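Local coordinates for alkylpurine DNA glycosylase AlkC (Pseudomonas fluorescens, PDB 5VHV), which excises alkylated purine bases from damaged DNA in base excision repair, working without flipping the damaged nucleotide out of the duplex, at residues R240-L244 against M245-A249; F312-G315 against A316-Q320. All coordinates share one frame; numbering follows the deposited sequence.

Contact 1 (R240-L244 against M245-A249); sequences RALTL and MGAGA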
loop_
_atom_site.group_PDB
_atom_site.type_symbol
_atom_site.label_atom_id
_atom_site.label_comp_id
_atom_site.label_asym_id
_atom_site.label_seq_id
_atom_site.Cartn_x
_atom_site.Cartn_y
_atom_site.Cartn_z
ATOM N N ARG A 240 -8.327 13.223 17.636
ATOM C CA ARG A 240 -8.859 11.913 18.008
ATOM C C ARG A 240 -7.860 10.810 17.696
ATOM O O ARG A 240 -7.667 9.887 18.496
ATOM C CB ARG A 240 -10.170 11.651 17.280
ATOM C CG ARG A 240 -11.372 12.387 17.877
ATOM C CD ARG A 240 -12.557 12.247 16.962
ATOM N NE ARG A 240 -13.184 10.934 17.091
ATOM C CZ ARG A 240 -14.203 10.509 16.362
ATOM N NH1 ARG A 240 -14.709 11.268 15.401
ATOM N NH2 ARG A 240 -14.716 9.310 16.593
ATOM N N ALA A 241 -7.200 10.905 16.550
ATOM C CA ALA A 241 -6.193 9.905 16.195
ATOM C C ALA A 241 -4.987 9.972 17.125
ATOM O O ALA A 241 -4.506 8.940 17.601
ATOM C CB ALA A 241 -5.769 10.099 14.745
ATOM N N LEU A 242 -4.457 11.176 17.377
ATOM C CA LEU A 242 -3.344 11.296 18.309
ATOM C C LEU A 242 -3.725 10.785 19.697
ATOM O O LEU A 242 -2.906 10.165 20.388
ATOM C CB LEU A 242 -2.880 12.752 18.376
ATOM C CG LEU A 242 -2.059 13.170 17.143
ATOM C CD1 LEU A 242 -2.039 14.698 16.975
ATOM C CD2 LEU A 242 -0.655 12.625 17.262
ATOM N N THR A 243 -4.963 11.036 20.120
ATOM C CA THR A 243 -5.398 10.586 21.436
ATOM C C THR A 243 -5.385 9.064 21.515
ATOM O O THR A 243 -5.007 8.487 22.544
ATOM C CB THR A 243 -6.795 11.140 21.744
ATOM O OG1 THR A 243 -6.755 12.575 21.819
ATOM C CG2 THR A 243 -7.328 10.609 23.093
ATOM N N LEU A 244 -5.793 8.392 20.441
ATOM C CA LEU A 244 -5.713 6.935 20.432
ATOM C C LEU A 244 -4.274 6.460 20.585
ATOM O O LEU A 244 -4.038 5.380 21.124
ATOM C CB LEU A 244 -6.337 6.376 19.138
ATOM C CG LEU A 244 -7.862 6.385 19.138
ATOM C CD1 LEU A 244 -8.373 6.258 17.721
ATOM C CD2 LEU A 244 -8.416 5.267 20.007
ATOM N N MET A 245 -3.301 7.254 20.136
ATOM C CA MET A 245 -1.894 6.912 20.288
ATOM C C MET A 245 -1.298 7.391 21.607
ATOM O O MET A 245 -0.096 7.209 21.828
ATOM C CB MET A 245 -1.091 7.496 19.116
ATOM C CG MET A 245 -1.567 7.005 17.760
ATOM S SD MET A 245 -1.284 5.240 17.580
ATOM C CE MET A 245 -2.893 4.548 17.902
ATOM N N GLY A 246 -2.101 7.971 22.491
ATOM C CA GLY A 246 -1.602 8.476 23.754
ATOM C C GLY A 246 -0.884 9.800 23.683
ATOM O O GLY A 246 -0.269 10.210 24.683
ATOM N N ALA A 247 -0.977 10.498 22.546
ATOM C CA ALA A 247 -0.269 11.748 22.293
ATOM C C ALA A 247 -1.226 12.861 21.864
ATOM O O ALA A 247 -0.879 13.725 21.052
ATOM C CB ALA A 247 0.812 11.528 21.235
ATOM N N GLY A 248 -2.437 12.865 22.406
ATOM C CA GLY A 248 -3.413 13.867 22.034
ATOM C C GLY A 248 -3.339 15.147 22.852
ATOM O O GLY A 248 -3.830 16.190 22.411
ATOM N N ALA A 249 -2.731 15.093 24.031
ATOM C CA ALA A 249 -2.631 16.283 24.868
ATOM C C ALA A 249 -1.613 17.253 24.284
ATOM O O ALA A 249 -0.615 16.852 23.684
ATOM C CB ALA A 249 -2.230 15.911 26.300
#
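A Schellman motif closes helix 239-244, where L242 and T243 turn their carbonyls to the backbone that leaves the helix. The outer bond, which spans more of the chain, runs from A247 N to L242 O, 2.9 Å, and the inner one from G246 N to T243 O, 3.0 Å. Both donors stand above the plane of the carbonyl they reach, the inner one more steeply. G246 makes this reversal with a positive phi of 78°, which a glycine adopts easily. One residue earlier, M245 N still serves the last helical turn: it reaches A241 O at 3.3 Å and adds a weak bond to L242 O, so the L242 carbonyl receives two N-H groups.

Side chains pack round this end. L242 CB lies 3.5 Å from A247 O, and its CD2 comes within 4.4 Å of the A247 methyl. These two face the C-terminal strands, while A241, L242 and M245 also touch I234 of helix 231-235. The M245 chain folds back over the preceding residue: bends at chi2 (-66°) and chi3 bring CE to 3.5 Å from L244 O, with L244 CB beside it. L244 sends its branch elsewhere, to I212 and E213 of helix 205-213.

On the outer side T243 OG1 sits anti to its own carbonyl carbon (chi1 -64°), where it hydrogen-bonds T239 O one turn back along the helix. The same oxygen lies against the returning loop, 3.6 Å from G248 CA, where a CB on G248 would collide with it.

Contact 2 (F312-G315 against A316-Q320); sequences FSLG and AGAQQ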
loop_
_atom_site.group_PDB
_atom_site.type_symbol
_atom_site.label_atom_id
_atom_site.label_comp_id
_atom_site.label_asym_id
_atom_site.label_seq_id
_atom_site.Cartn_x
_atom_site.Cartn_y
_atom_site.Cartn_z
ATOM N N PHE A 312 8.121 9.202 20.883
ATOM C CA PHE A 312 8.850 8.765 22.070
ATOM C C PHE A 312 8.235 9.394 23.308
ATOM O O PHE A 312 7.372 10.270 23.226
ATOM C CB PHE A 312 10.339 9.128 21.971
ATOM C CG PHE A 312 10.606 10.597 22.088
ATOM C CD1 PHE A 312 10.210 11.465 21.082
ATOM C CD2 PHE A 312 11.245 11.118 23.202
ATOM C CE1 PHE A 312 10.438 12.818 21.193
ATOM C CE2 PHE A 312 11.483 12.472 23.309
ATOM C CZ PHE A 312 11.074 13.320 22.305
ATOM N N SER A 313 8.720 8.937 24.463
ATOM C CA SER A 313 8.360 9.483 25.761
ATOM C C SER A 313 9.481 10.383 26.257
ATOM O O SER A 313 10.648 9.975 26.275
ATOM C CB SER A 313 8.101 8.366 26.768
ATOM O OG SER A 313 8.019 8.886 28.078
ATOM N N LEU A 314 9.119 11.602 26.649
ATOM C CA LEU A 314 10.048 12.595 27.174
ATOM C C LEU A 314 9.891 12.667 28.688
ATOM O O LEU A 314 8.808 12.995 29.189
ATOM C CB LEU A 314 9.789 13.962 26.537
ATOM C CG LEU A 314 10.779 15.087 26.877
ATOM C CD1 LEU A 314 12.203 14.748 26.425
ATOM C CD2 LEU A 314 10.311 16.393 26.244
ATOM N N GLY A 315 10.975 12.382 29.412
ATOM C CA GLY A 315 10.921 12.394 30.867
ATOM C C GLY A 315 10.625 13.770 31.433
ATOM O O GLY A 315 10.806 14.797 30.787
ATOM N N ALA A 316 10.160 13.778 32.681
ATOM C CA ALA A 316 9.853 15.028 33.361
ATOM C C ALA A 316 11.094 15.906 33.441
ATOM O O ALA A 316 12.152 15.469 33.908
ATOM C CB ALA A 316 9.309 14.745 34.763
ATOM N N GLY A 317 10.964 17.141 32.970
ATOM C CA GLY A 317 12.073 18.073 32.944
ATOM C C GLY A 317 13.222 17.685 32.031
ATOM O O GLY A 317 14.212 18.410 31.967
ATOM N N ALA A 318 13.111 16.574 31.307
ATOM C CA ALA A 318 14.199 16.129 30.444
ATOM C C ALA A 318 14.238 16.952 29.160
ATOM O O ALA A 318 13.267 17.619 28.789
ATOM C CB ALA A 318 14.043 14.648 30.096
ATOM N N GLN A 319 15.377 16.902 28.468
ATOM C CA GLN A 319 15.450 17.476 27.132
ATOM C C GLN A 319 15.924 16.418 26.148
ATOM O O GLN A 319 16.537 15.411 26.518
ATOM C CB GLN A 319 16.352 18.721 27.077
ATOM C CG GLN A 319 17.821 18.459 27.205
ATOM C CD GLN A 319 18.653 19.714 26.975
ATOM O OE1 GLN A 319 18.346 20.790 27.501
ATOM N NE2 GLN A 319 19.708 19.582 26.170
ATOM N N GLN A 320 15.598 16.638 24.879
ATOM C CA GLN A 320 15.893 15.670 23.834
ATOM C C GLN A 320 16.275 16.417 22.568
ATOM O O GLN A 320 15.478 17.209 22.056
ATOM C CB GLN A 320 14.685 14.767 23.565
ATOM C CG GLN A 320 14.905 13.772 22.452
ATOM C CD GLN A 320 15.964 12.763 22.806
ATOM O OE1 GLN A 320 15.973 12.229 23.913
ATOM N NE2 GLN A 320 16.888 12.520 21.885
#
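L314 and Q320 meet inside a bend that carries the chain from strand 305-314 to strand 319-327, and a type II beta turn from G315 to A318 makes the corner. The close packing is on the inner side. L314 CG lies anti to the backbone N (chi1 -174°), which carries CD1 across the bend, 3.8 Å from Q320 CB and 4.1 Å from the A318 methyl. A318 O is also close, 3.9 Å from the same CD1. Near the base of the turn A318 CB comes back to 3.3 Å from G315 O. Next along, F312 brings the CE2-CZ end of its ring to the aliphatic part of Q320, with CE2 3.8 Å from Q320 CG. The Q320 chain passes the ring obliquely, and the ring and the Q320 amide stand 75° apart. A glycine at F312 would probably leave Q320 CG without its aromatic neighbour and open a gap beside the aliphatic part of Q320.

The outer side is looser. A316 and G317 form the solvent-exposed corner, and its one bond across the bend is A318 N to G315 O, 3.0 Å, with the donor well above the carbonyl plane. G317 takes the positive phi (65°) that the third position of a type II turn requires.

The two arms do not pair with each other. F312 and L314 bond through their backbones to L287 and Q285 of strand 285-294, while A318 and Q320 bond to S279 and L277 of strand 270-279, so the bend links the two edge strands of the C-terminal sheet.

How the contacts relate
Contact 1 and contact 2 flank strand 285-294: V288 meets the L242 and A247 side chains of the first, whereas its neighbours L287 and V289 meet F312 of the second. Their centres are 18 Å apart and their nearest atoms about 7 Å, so they do not touch. Contact 1 ends the last helix and leads into strand 253-265; contact 2 is a bend within the strand domain that follows. Both stay clear of the DNA, with nearest atoms about 10 and 11 Å from it. The polyether 9B4 is bound elsewhere, in a pocket of L5, G82, F83, L86 and W160 in the helical part of the chain.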